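Long-range contacts in phosphoheptose isomerase (Neisseria gonorrhoeae, PDB 5I01), which probably converts sedoheptulose 7-phosphate into D-glycero-D-manno-heptose 7-phosphate, the first step of heptose biosynthesis for lipooligosaccharide, as a zinc-dependent homotetramer: residues A[52-57]-A[125-130]; A[59-64]-A[83-88]; A[103-108]-A[130-135]; A[148-153]-A[171-176]; A[33-38]-A[164-169]. The protein carries 1 engineered substitution. All blocks are in the same frame, centred on the assembly; numbering follows the deposited sequence.

Interaction 1. Residues A[52-57]-A[125-130]; sequences CGNGGS and GNSANV
Asn54 and Asn129 meet tip to tip through their side-chain amides and exchange two hydrogen bonds. ND2 of Asn54 gives to OD1 of Asn129 over 2.8 Å, and ND2 of Asn129 gives to OD1 of Asn54 over 3.0 Å. The two planes lie only 19° apart, and each donor sits in the plane of the opposing carbonyl, on a lone pair, so the pair closes into a nearly flat ring that fixes the rotation of both amides. In Asn129, chi1 of 56° puts CG between the backbone N and the carbonyl carbon, on the side of Asn54; the two bonds set the turn of the amide.

A second polar link runs through water. The backbone N of Asn54 donates to it at 2.8 Å, while Ser127 OG lies at 3.3 Å in a weak bond. The same OG is also hydrogen-bonded to Ser122 OG.

Apolar contacts are loose by comparison: Val130 CG2 stands 4.3 Å from Gly53 CA and equally far from Asn54 ND2, and Val130 CG1 lies 4.4 Å from Cys52 SG.

Asn54, Gly55, Gly56 and Ser127 are predicted to bind the substrate, so the paired amides probably help to hold two loops of the substrate pocket in place. Gly55 is also hydrogen-bonded to Ser89 and Thr92 of the second subunit. Cys52 closes strand 49-52, bonded through its backbone to Val119 and Ile121 of strand 117-122; from the two loops helix 56-69 and helix 128-139 set off, with Phe104 packed against both Cys52 and Asn129.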
# COMPACT_ATOMS: atom_id res chain seq x y z
N CYS A 52 -0.60 -13.39 4.83
CA CYS A 52 -1.24 -12.34 5.61
C CYS A 52 -0.72 -12.25 7.06
O CYS A 52 -0.14 -13.20 7.59
CB CYS A 52 -2.76 -12.54 5.62
SG CYS A 52 -3.32 -13.89 6.67
N GLY A 53 -0.97 -11.09 7.67
CA GLY A 53 -0.51 -10.80 9.03
C GLY A 53 -0.77 -9.35 9.39
O GLY A 53 -1.13 -8.57 8.50
N ASN A 54 -0.60 -9.00 10.67
CA ASN A 54 -0.80 -7.62 11.17
C ASN A 54 0.48 -6.94 11.63
O ASN A 54 1.40 -7.59 12.13
CB ASN A 54 -1.79 -7.62 12.36
CG ASN A 54 -3.18 -8.09 11.97
OD1 ASN A 54 -3.81 -7.52 11.08
ND2 ASN A 54 -3.66 -9.13 12.63
N GLY A 55 0.54 -5.61 11.49
CA GLY A 55 1.65 -4.81 12.02
C GLY A 55 2.97 -5.13 11.35
O GLY A 55 3.09 -5.05 10.13
N GLY A 56 3.97 -5.49 12.15
CA GLY A 56 5.24 -5.97 11.61
C GLY A 56 5.09 -7.21 10.74
O GLY A 56 5.88 -7.43 9.82
N SER A 57 4.07 -8.01 11.01
CA SER A 57 3.80 -9.20 10.21
C SER A 57 3.17 -8.88 8.86
O SER A 57 3.23 -9.72 7.95
CB SER A 57 2.91 -10.16 10.97
OG SER A 57 3.46 -10.43 12.25
N GLY A 125 -0.24 -16.01 17.82
CA GLY A 125 -1.11 -17.10 17.38
C GLY A 125 -2.59 -16.88 17.68
O GLY A 125 -3.39 -17.80 17.51
N ASN A 126 -2.96 -15.66 18.10
CA ASN A 126 -4.33 -15.33 18.52
C ASN A 126 -4.98 -14.21 17.69
O ASN A 126 -6.10 -13.78 18.01
CB ASN A 126 -4.34 -14.93 20.01
CG ASN A 126 -3.89 -16.06 20.93
OD1 ASN A 126 -4.30 -17.21 20.79
ND2 ASN A 126 -3.03 -15.72 21.88
N SER A 127 -4.32 -13.76 16.62
CA SER A 127 -4.86 -12.71 15.76
C SER A 127 -6.19 -13.15 15.14
O SER A 127 -6.22 -14.10 14.34
CB SER A 127 -3.87 -12.34 14.65
OG SER A 127 -2.76 -11.64 15.18
N ALA A 128 -7.26 -12.44 15.50
CA ALA A 128 -8.62 -12.74 15.05
C ALA A 128 -8.77 -12.82 13.52
O ALA A 128 -9.38 -13.77 13.01
CB ALA A 128 -9.61 -11.74 15.62
N ASN A 129 -8.21 -11.84 12.80
CA ASN A 129 -8.30 -11.86 11.33
C ASN A 129 -7.46 -12.95 10.65
O ASN A 129 -7.87 -13.45 9.60
CB ASN A 129 -8.05 -10.49 10.68
CG ASN A 129 -6.72 -9.87 11.05
OD1 ASN A 129 -5.88 -10.50 11.70
ND2 ASN A 129 -6.53 -8.62 10.65
N VAL A 130 -6.35 -13.34 11.26
CA VAL A 130 -5.55 -14.48 10.77
C VAL A 130 -6.24 -15.83 11.05
O VAL A 130 -6.17 -16.72 10.21
CB VAL A 130 -4.12 -14.49 11.35
CG1 VAL A 130 -3.31 -15.63 10.73
CG2 VAL A 130 -3.45 -13.14 11.12
O HOH W 1 -0.54 -10.74 12.89

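Interaction 2. Residues A[59-64]-A[83-88]; sequences ADAQHF and ALTTDT. With ZN (zinc ion), chain E.
The side-chain amide of Gln62 meets Thr86 through its oxygen, OE1 lying 3.7 Å from the methyl CG2, while its other end, NE2, is hydrogen-bonded to Thr88 and Ser89 of the third subunit. The second flat group, the imidazole of His63, lies on another side of the helix. Its NE2 binds zinc at 2.2 Å; CD2 and CE1 lie at nearly equal, longer distances from the metal (3.2 and 3.1 Å), so zinc sits evenly off the nitrogen. The ring of His185 meets that of His63 with the planes at about 65°.

Between helix and loop the contact is close and mostly aliphatic. Ala83 CB sits 3.8 Å from Gln62 CA and also touches the carbonyl oxygen of Ala61, so the strand end is pressed onto the helix backbone. Ala61 CB in turn faces Thr85 OG1 at 3.9 Å; this hydroxyl has a weak hydrogen bond to Ala58 O, one turn back on the helix. Gln62 CB lies 4.1 Å from Thr86 CG2. The hydroxyl of Thr86 is bonded to Thr86 of the third subunit, so the polar ends here serve the tetramer interface.

Glu67 and His185 of the same chain, with Gln177 of the fourth subunit, complete the zinc site, which is thus built at a subunit boundary. Strand 49-52, helix 56-69 and strand 81-83 follow one another, and the two strands lie side by side and parallel: a beta-alpha-beta crossover of the SIS fold, with one face of its helix packed on the sheet and another supplying His63 to the metal.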
# COMPACT_ATOMS: atom_id res chain seq x y z
N ALA A 59 4.18 -6.21 7.10
CA ALA A 59 5.46 -5.96 6.46
C ALA A 59 6.15 -7.27 6.04
O ALA A 59 6.66 -7.36 4.93
CB ALA A 59 6.38 -5.16 7.37
N ASP A 60 6.14 -8.27 6.90
CA ASP A 60 6.72 -9.57 6.57
C ASP A 60 6.00 -10.27 5.42
O ASP A 60 6.63 -10.86 4.56
CB ASP A 60 6.78 -10.49 7.80
CG ASP A 60 7.76 -9.98 8.87
OD1 ASP A 60 8.45 -8.96 8.62
OD2 ASP A 60 7.84 -10.60 9.95
N ALA A 61 4.67 -10.18 5.39
CA ALA A 61 3.90 -10.79 4.32
C ALA A 61 4.27 -10.21 2.96
O ALA A 61 4.49 -10.97 2.01
CB ALA A 61 2.40 -10.63 4.57
N GLN A 62 4.35 -8.88 2.87
CA GLN A 62 4.67 -8.24 1.58
C GLN A 62 6.15 -8.38 1.20
O GLN A 62 6.46 -8.38 0.02
CB GLN A 62 4.15 -6.79 1.49
CG GLN A 62 4.90 -5.71 2.26
CD GLN A 62 4.38 -4.32 1.93
OE1 GLN A 62 3.18 -4.03 2.04
NE2 GLN A 62 5.29 -3.43 1.51
N HIS A 63 7.02 -8.50 2.20
CA HIS A 63 8.45 -8.85 2.01
C HIS A 63 8.59 -10.25 1.38
O HIS A 63 9.28 -10.41 0.38
CB HIS A 63 9.16 -8.81 3.38
CG HIS A 63 10.66 -8.92 3.33
ND1 HIS A 63 11.47 -8.21 4.18
CD2 HIS A 63 11.49 -9.68 2.58
CE1 HIS A 63 12.73 -8.51 3.95
NE2 HIS A 63 12.78 -9.40 2.98
N PHE A 64 7.94 -11.24 1.97
CA PHE A 64 7.88 -12.59 1.39
C PHE A 64 7.38 -12.62 -0.06
O PHE A 64 8.04 -13.16 -0.92
CB PHE A 64 6.98 -13.48 2.24
CG PHE A 64 6.68 -14.80 1.61
CD1 PHE A 64 7.69 -15.74 1.43
CD2 PHE A 64 5.39 -15.10 1.18
CE1 PHE A 64 7.42 -16.96 0.84
CE2 PHE A 64 5.11 -16.32 0.59
CZ PHE A 64 6.12 -17.25 0.42
N ALA A 83 0.53 -11.00 -1.34
CA ALA A 83 0.29 -10.60 0.03
C ALA A 83 -1.11 -10.04 0.09
O ALA A 83 -1.48 -9.23 -0.75
CB ALA A 83 1.31 -9.55 0.47
N LEU A 84 -1.89 -10.44 1.09
CA LEU A 84 -3.26 -9.94 1.26
C LEU A 84 -3.33 -8.68 2.12
O LEU A 84 -4.42 -8.25 2.51
CB LEU A 84 -4.13 -11.02 1.90
CG LEU A 84 -4.15 -12.39 1.22
CD1 LEU A 84 -5.05 -13.30 2.02
CD2 LEU A 84 -4.64 -12.29 -0.22
N THR A 85 -2.19 -8.05 2.38
CA THR A 85 -2.09 -6.92 3.30
C THR A 85 -1.75 -5.61 2.59
O THR A 85 -1.38 -4.67 3.25
CB THR A 85 -1.00 -7.21 4.37
OG1 THR A 85 0.25 -7.46 3.72
CG2 THR A 85 -1.36 -8.43 5.20
N THR A 86 -1.88 -5.55 1.27
CA THR A 86 -1.43 -4.40 0.47
C THR A 86 -2.56 -3.52 -0.10
O THR A 86 -2.41 -2.29 -0.18
CB THR A 86 -0.56 -4.85 -0.72
OG1 THR A 86 -1.29 -5.74 -1.55
CG2 THR A 86 0.72 -5.52 -0.26
N ASP A 87 -3.66 -4.14 -0.53
CA ASP A 87 -4.79 -3.38 -1.13
C ASP A 87 -5.57 -2.62 -0.04
O ASP A 87 -6.41 -3.20 0.67
CB ASP A 87 -5.73 -4.28 -1.95
CG ASP A 87 -6.69 -3.47 -2.85
OD1 ASP A 87 -6.74 -2.23 -2.73
OD2 ASP A 87 -7.40 -4.09 -3.69
N THR A 88 -5.30 -1.32 0.06
CA THR A 88 -5.88 -0.50 1.12
C THR A 88 -7.35 -0.23 0.87
O THR A 88 -8.09 -0.04 1.82
CB THR A 88 -5.14 0.82 1.30
OG1 THR A 88 -5.20 1.59 0.09
CG2 THR A 88 -3.69 0.58 1.67
ZN ZN E . 14.60 -10.20 2.13

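Interaction 3. Residues A[103-108]-A[130-135]; sequences VFSKQV and VIEAVK
Phe104 presents the edge of its ring to the backbone N of Val130, which lies near the ring plane, 4.2 Å from CD2. The methyl CG2 of Val130 comes within 4.3 Å of Phe104 CE2. One face is taken by the neighbouring Val103, whose CG2 sits 3.9 Å above the ring centre. Phe104 places CG beside its backbone N, anti to the carbonyl carbon (chi1 -57°), and so starts the ring on its way to Val130. Its CB packs separately against Ala133 CB at 3.8 Å. The residue therefore touches the facing helix twice, by CB at Ala133 and by the ring at Val130.

At the next residue the two backbones themselves come together: the CA atoms of Ser105 and Ala133 are 4.0 Å apart, an approach that the small side chains permit. Ser105 lays CB against the carbonyl oxygen of Glu132 at 3.5 Å and against Glu132 CB. Val108, one turn along, adds CG2 4.4 Å from Ala133 CB.

The joined parts are the start of helix 105-111 and the middle of helix 128-139. Around them, Phe104 also reaches Asn54 and Leu91, and Val130 packs on Ile155 of helix 153-158.

No hydrogen bond spans the contact. Gln107 NE2 is instead bonded to the carbonyl oxygens of Val103 and Leu84, and Lys135 NZ pairs with Glu132 OE2 on its own helix. Cohesion between the helices here consequently rests on van der Waals contact among an aromatic ring, small and branched side chains, and backbone.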
# COMPACT_ATOMS: atom_id res chain seq x y z
N VAL A 103 -10.98 -9.09 7.08
CA VAL A 103 -10.15 -8.44 6.06
C VAL A 103 -9.26 -9.39 5.26
O VAL A 103 -8.98 -9.11 4.10
CB VAL A 103 -9.30 -7.25 6.58
CG1 VAL A 103 -10.21 -6.12 7.07
CG2 VAL A 103 -8.28 -7.68 7.63
N PHE A 104 -8.82 -10.49 5.87
CA PHE A 104 -8.02 -11.51 5.17
C PHE A 104 -8.87 -12.68 4.65
O PHE A 104 -8.69 -13.14 3.52
CB PHE A 104 -6.90 -12.04 6.08
CG PHE A 104 -5.97 -10.97 6.61
CD1 PHE A 104 -5.55 -9.90 5.80
CD2 PHE A 104 -5.49 -11.03 7.91
CE1 PHE A 104 -4.69 -8.94 6.30
CE2 PHE A 104 -4.63 -10.07 8.41
CZ PHE A 104 -4.23 -9.02 7.61
N SER A 105 -9.81 -13.14 5.48
CA SER A 105 -10.71 -14.23 5.08
C SER A 105 -11.54 -13.95 3.82
O SER A 105 -11.86 -14.88 3.10
CB SER A 105 -11.64 -14.60 6.24
OG SER A 105 -12.70 -13.68 6.36
N LYS A 106 -11.90 -12.70 3.54
CA LYS A 106 -12.65 -12.37 2.31
C LYS A 106 -11.78 -12.41 1.05
O LYS A 106 -12.23 -12.83 -0.01
CB LYS A 106 -13.35 -11.01 2.44
CG LYS A 106 -14.55 -11.03 3.37
CD LYS A 106 -15.47 -9.84 3.17
CE LYS A 106 -16.34 -9.97 1.92
NZ LYS A 106 -17.37 -11.05 2.04
N GLN A 107 -10.53 -11.96 1.17
CA GLN A 107 -9.58 -12.05 0.06
C GLN A 107 -9.19 -13.50 -0.25
O GLN A 107 -8.91 -13.83 -1.41
CB GLN A 107 -8.35 -11.20 0.34
CG GLN A 107 -8.64 -9.72 0.41
CD GLN A 107 -7.39 -8.91 0.68
OE1 GLN A 107 -6.56 -8.71 -0.21
NE2 GLN A 107 -7.24 -8.45 1.92
N VAL A 108 -9.16 -14.36 0.77
CA VAL A 108 -8.89 -15.79 0.58
C VAL A 108 -10.03 -16.42 -0.20
O VAL A 108 -9.79 -17.17 -1.14
CB VAL A 108 -8.66 -16.53 1.93
CG1 VAL A 108 -8.55 -18.03 1.72
CG2 VAL A 108 -7.40 -16.02 2.62
N VAL A 130 -6.35 -13.34 11.26
CA VAL A 130 -5.55 -14.48 10.77
C VAL A 130 -6.24 -15.83 11.05
O VAL A 130 -6.17 -16.72 10.21
CB VAL A 130 -4.12 -14.49 11.35
CG1 VAL A 130 -3.31 -15.63 10.73
CG2 VAL A 130 -3.45 -13.14 11.12
N ILE A 131 -6.89 -15.96 12.20
CA ILE A 131 -7.74 -17.13 12.51
C ILE A 131 -8.87 -17.32 11.48
O ILE A 131 -9.04 -18.41 10.93
CB ILE A 131 -8.37 -17.04 13.94
CG1 ILE A 131 -7.28 -17.20 15.03
CG2 ILE A 131 -9.50 -18.08 14.13
CD1 ILE A 131 -7.73 -16.75 16.41
N GLU A 132 -9.64 -16.26 11.23
CA GLU A 132 -10.72 -16.33 10.23
C GLU A 132 -10.19 -16.69 8.84
O GLU A 132 -10.86 -17.42 8.09
CB GLU A 132 -11.55 -15.03 10.20
CG GLU A 132 -12.63 -14.94 11.28
CD GLU A 132 -13.89 -15.76 10.94
OE1 GLU A 132 -14.56 -15.46 9.92
OE2 GLU A 132 -14.22 -16.69 11.70
N ALA A 133 -8.99 -16.20 8.50
CA ALA A 133 -8.31 -16.58 7.24
C ALA A 133 -7.97 -18.07 7.16
O ALA A 133 -8.08 -18.66 6.09
CB ALA A 133 -7.05 -15.74 7.04
N VAL A 134 -7.54 -18.66 8.28
CA VAL A 134 -7.26 -20.11 8.36
C VAL A 134 -8.53 -20.94 8.07
O VAL A 134 -8.49 -21.91 7.30
CB VAL A 134 -6.64 -20.49 9.73
CG1 VAL A 134 -6.57 -22.00 9.91
CG2 VAL A 134 -5.25 -19.88 9.86
N LYS A 135 -9.65 -20.55 8.68
CA LYS A 135 -10.94 -21.19 8.39
C LYS A 135 -11.23 -21.18 6.89
O LYS A 135 -11.46 -22.23 6.29
CB LYS A 135 -12.08 -20.55 9.17
CG LYS A 135 -12.14 -21.01 10.62
CD LYS A 135 -12.98 -20.08 11.49
CE LYS A 135 -12.95 -20.47 12.96
NZ LYS A 135 -13.24 -19.31 13.83

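Interaction 4. Residues A[148-153]-A[171-176]; sequences TGRDGG and PRTARI
Arg150 carries CG beside its backbone N, anti to the carbonyl carbon (chi1 -63°), and runs extended from CG to NE, which brings its guanidinium to the carbonyl oxygen of Pro171. NE gives that oxygen a hydrogen bond of 2.9 Å, bent at the hydrogen (132°) and tilted out of the guanidinium plane. Arg150 NH2 adds a weak bond of 3.3 Å to Pro171 O. The same NH2 lies 3.1 Å from Thr173 OG1, where the two side chains cross obliquely.

Beneath this polar tip, Ile176 presses on the bare backbone of Gly149, with CG2 3.8 Å from Gly149 CA and CD1 4.1 Å from Arg150 N. Gly149 to Gly152 form a type II' beta turn in which Arg150 takes the second position with positive phi. An Asx turn overlaps it, Gly153 N bonding to Asp151 OD1.

The loop after strand 143-149 is thereby tied to the start of helix 173-193, near Thr123 and Gln177, both predicted substrate ligands. Arg150 is exposed and also touches a crystal neighbour. The chemistry is two-layered: one backbone carbonyl oxygen receiving two N-H groups of a guanidinium at the surface, and an isoleucine on glycine in the buried part below.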
# COMPACT_ATOMS: atom_id res chain seq x y z
N THR A 148 3.99 -18.42 13.94
CA THR A 148 3.51 -17.97 15.26
C THR A 148 4.63 -17.77 16.26
O THR A 148 5.79 -18.06 15.98
CB THR A 148 2.50 -18.97 15.87
OG1 THR A 148 3.17 -20.17 16.26
CG2 THR A 148 1.37 -19.30 14.88
N GLY A 149 4.28 -17.24 17.43
CA GLY A 149 5.20 -17.08 18.56
C GLY A 149 4.57 -17.52 19.85
O GLY A 149 3.41 -17.91 19.87
N ARG A 150 5.34 -17.46 20.93
CA ARG A 150 4.89 -17.89 22.28
C ARG A 150 4.51 -19.40 22.30
O ARG A 150 5.37 -20.23 21.98
CB ARG A 150 3.80 -16.95 22.83
CG ARG A 150 4.31 -15.53 23.01
CD ARG A 150 3.23 -14.48 23.13
NE ARG A 150 3.80 -13.13 22.98
CZ ARG A 150 3.16 -11.98 23.19
NH1 ARG A 150 1.88 -11.96 23.55
NH2 ARG A 150 3.80 -10.82 23.02
N ASP A 151 3.27 -19.76 22.64
CA ASP A 151 2.83 -21.17 22.63
C ASP A 151 2.11 -21.58 21.34
O ASP A 151 1.68 -22.72 21.20
CB ASP A 151 1.97 -21.52 23.87
CG ASP A 151 0.62 -20.80 23.90
OD1 ASP A 151 0.25 -20.09 22.94
OD2 ASP A 151 -0.10 -20.96 24.92
N GLY A 152 1.97 -20.63 20.41
CA GLY A 152 1.26 -20.85 19.15
C GLY A 152 -0.19 -20.43 19.15
O GLY A 152 -0.81 -20.43 18.09
N GLY A 153 -0.76 -20.10 20.31
CA GLY A 153 -2.12 -19.57 20.41
C GLY A 153 -3.21 -20.46 19.85
O GLY A 153 -3.04 -21.68 19.73
N PRO A 171 8.86 -15.24 24.31
CA PRO A 171 7.79 -14.35 24.76
C PRO A 171 7.66 -13.01 24.02
O PRO A 171 6.55 -12.54 23.78
CB PRO A 171 8.17 -14.08 26.23
CG PRO A 171 9.62 -14.32 26.31
CD PRO A 171 9.85 -15.47 25.39
N ARG A 172 8.78 -12.37 23.72
CA ARG A 172 8.80 -11.01 23.16
C ARG A 172 8.54 -10.92 21.63
O ARG A 172 9.24 -11.52 20.80
CB ARG A 172 10.11 -10.33 23.55
CG ARG A 172 10.03 -8.82 23.61
CD ARG A 172 11.29 -8.24 24.25
NE ARG A 172 11.40 -6.79 24.07
CZ ARG A 172 12.33 -6.02 24.62
NH1 ARG A 172 13.27 -6.55 25.41
NH2 ARG A 172 12.34 -4.71 24.39
N THR A 173 7.51 -10.14 21.30
CA THR A 173 7.10 -9.82 19.93
C THR A 173 8.23 -9.45 18.97
O THR A 173 8.33 -10.00 17.88
CB THR A 173 6.09 -8.66 19.98
OG1 THR A 173 5.09 -8.96 20.96
CG2 THR A 173 5.42 -8.43 18.62
N ALA A 174 9.07 -8.51 19.39
CA ALA A 174 10.22 -8.08 18.60
C ALA A 174 11.14 -9.24 18.22
O ALA A 174 11.55 -9.36 17.07
CB ALA A 174 10.99 -6.99 19.33
N ARG A 175 11.44 -10.13 19.17
CA ARG A 175 12.28 -11.30 18.87
C ARG A 175 11.59 -12.30 17.94
O ARG A 175 12.23 -12.94 17.12
CB ARG A 175 12.68 -12.01 20.17
CG ARG A 175 13.43 -11.13 21.16
CD ARG A 175 14.81 -10.77 20.66
NE ARG A 175 14.84 -9.56 19.86
CZ ARG A 175 14.79 -8.31 20.33
NH1 ARG A 175 14.84 -7.29 19.48
NH2 ARG A 175 14.69 -8.06 21.63
N ILE A 176 10.27 -12.41 18.06
CA ILE A 176 9.49 -13.32 17.21
C ILE A 176 9.49 -12.83 15.75
O ILE A 176 9.75 -13.63 14.86
CB ILE A 176 8.05 -13.49 17.74
CG1 ILE A 176 8.06 -14.16 19.12
CG2 ILE A 176 7.21 -14.33 16.78
CD1 ILE A 176 6.88 -13.79 19.98

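Interaction 5. Residues A[33-38]-A[164-169]; sequences VQAAEL and VLLNVP
Val164 spreads its two methyls over the helix, CG1 on Ala35, CG2 on Gln34 and Leu38. CG1, anti to the backbone N (chi1 179°), lies 3.9 Å from Ala35 CB, and CG2 reaches Gln34 CB at 4.0 Å. CG2 also meets Leu38 CD2 at 4.3 Å, one turn further along the helix. Gln34 takes part with its CB, while the rest of its chain extends to the surface. Leu166, two residues down the strand, brings CD1 within 4.0 Å of Ala35 CB, so that this alanine methyl is touched by both strand side chains.

The pieces are helix 29-44 and strand 164-168, the outermost strand on one side of the five-stranded parallel sheet of this chain. Their axes come within 8.4 Å of each other, with N-to-C directions 136° apart. This is the helix-on-sheet layering of the Rossmann-like alpha/beta sandwich of SIS domains, and the small alanine permits close approach of the helix.

No hydrogen bond crosses the contact. Backbone hydrogen bonds join Val164 and Leu166 to strand 143-149, through Val144, Ala146 and Thr148, and hold the strand in the sheet while the side chains of Val164 and Leu166 reach the helix.

Further apolar neighbours extend the layer: Ala35 rests on Ile145 and on Met187 of helix 173-193, and Leu38 touches His143 and Ile145. On another side of helix 29-44, Val33 and Glu37 pack on Gln7 and Leu6 of the fourth subunit.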
# COMPACT_ATOMS: atom_id res chain seq x y z
N VAL A 33 11.88 -26.92 6.68
CA VAL A 33 12.01 -27.75 5.48
C VAL A 33 10.63 -28.24 5.02
O VAL A 33 10.31 -28.14 3.83
CB VAL A 33 13.00 -28.94 5.69
CG1 VAL A 33 13.01 -29.86 4.47
CG2 VAL A 33 14.41 -28.42 5.95
N GLN A 34 9.80 -28.72 5.94
CA GLN A 34 8.44 -29.17 5.60
C GLN A 34 7.61 -28.05 4.96
O GLN A 34 6.85 -28.31 4.02
CB GLN A 34 7.67 -29.67 6.84
CG GLN A 34 8.18 -30.94 7.50
CD GLN A 34 7.40 -31.24 8.78
OE1 GLN A 34 6.16 -31.32 8.76
NE2 GLN A 34 8.11 -31.38 9.91
N ALA A 35 7.74 -26.83 5.48
CA ALA A 35 7.02 -25.65 4.95
C ALA A 35 7.46 -25.29 3.54
O ALA A 35 6.62 -24.96 2.68
CB ALA A 35 7.21 -24.46 5.87
N ALA A 36 8.77 -25.33 3.30
CA ALA A 36 9.33 -25.08 1.98
C ALA A 36 8.93 -26.16 0.97
O ALA A 36 8.56 -25.85 -0.18
CB ALA A 36 10.84 -24.98 2.08
N GLU A 37 9.00 -27.43 1.39
CA GLU A 37 8.58 -28.57 0.55
C GLU A 37 7.13 -28.40 0.11
O GLU A 37 6.81 -28.57 -1.06
CB GLU A 37 8.77 -29.91 1.30
CG GLU A 37 10.22 -30.40 1.32
CD GLU A 37 10.47 -31.64 2.19
OE1 GLU A 37 9.62 -31.99 3.05
OE2 GLU A 37 11.55 -32.27 2.02
N LEU A 38 6.27 -28.04 1.06
CA LEU A 38 4.86 -27.77 0.78
C LEU A 38 4.63 -26.64 -0.24
O LEU A 38 3.75 -26.74 -1.10
CB LEU A 38 4.11 -27.44 2.07
CG LEU A 38 2.62 -27.13 1.93
CD1 LEU A 38 1.89 -28.24 1.17
CD2 LEU A 38 2.00 -26.92 3.31
N VAL A 164 1.67 -26.91 8.41
CA VAL A 164 3.01 -26.83 9.02
C VAL A 164 3.06 -25.65 9.99
O VAL A 164 2.78 -24.52 9.61
CB VAL A 164 4.12 -26.68 7.96
CG1 VAL A 164 5.50 -26.57 8.62
CG2 VAL A 164 4.10 -27.86 7.00
N LEU A 165 3.41 -25.93 11.24
CA LEU A 165 3.50 -24.90 12.28
C LEU A 165 4.95 -24.54 12.44
O LEU A 165 5.76 -25.41 12.71
CB LEU A 165 2.95 -25.41 13.62
CG LEU A 165 3.05 -24.46 14.82
CD1 LEU A 165 2.27 -23.17 14.58
CD2 LEU A 165 2.57 -25.15 16.08
N LEU A 166 5.25 -23.25 12.29
CA LEU A 166 6.56 -22.70 12.57
C LEU A 166 6.40 -21.76 13.78
O LEU A 166 6.16 -20.55 13.65
CB LEU A 166 7.12 -21.97 11.33
CG LEU A 166 7.26 -22.77 10.03
CD1 LEU A 166 7.75 -21.93 8.86
CD2 LEU A 166 8.21 -23.93 10.21
N ASN A 167 6.51 -22.34 14.97
CA ASN A 167 6.40 -21.56 16.19
C ASN A 167 7.79 -21.16 16.69
O ASN A 167 8.66 -22.01 16.86
CB ASN A 167 5.65 -22.32 17.28
CG ASN A 167 5.38 -21.45 18.48
OD1 ASN A 167 4.59 -20.50 18.42
ND2 ASN A 167 6.08 -21.73 19.56
N VAL A 168 7.95 -19.86 16.93
CA VAL A 168 9.13 -19.32 17.58
C VAL A 168 8.87 -19.35 19.08
O VAL A 168 8.01 -18.62 19.56
CB VAL A 168 9.41 -17.88 17.11
CG1 VAL A 168 10.61 -17.29 17.84
CG2 VAL A 168 9.63 -17.84 15.60
N PRO A 169 9.61 -20.20 19.84
CA PRO A 169 9.31 -20.31 21.27
C PRO A 169 9.98 -19.17 22.05
O PRO A 169 11.07 -19.33 22.61
CB PRO A 169 9.89 -21.68 21.63
CG PRO A 169 11.09 -21.79 20.75
CD PRO A 169 10.74 -21.07 19.46

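Overall arrangement
Interactions 1, 2 and 3 form one continuous buried block: Thr85 CG2 packs on Gly53 and on the ring of Phe104, and Leu84 packs on Val108. Interactions 1 and 3 share Val130 and helix 128-139, and interactions 1 and 2 share helix 56-69. Interaction 5 lies about 17 Å from interaction 1, centre to centre, across the chain's centre; it is largely buried too, but purely apolar. Interaction 4 is the most exposed, and Asn167 ties it to interaction 5 through Thr148 and Arg150. Direct hydrogen bonds cross the loop contacts, 1 and 4, near the predicted substrate site, whereas contacts 2, 3 and 5, each using a helix, have none.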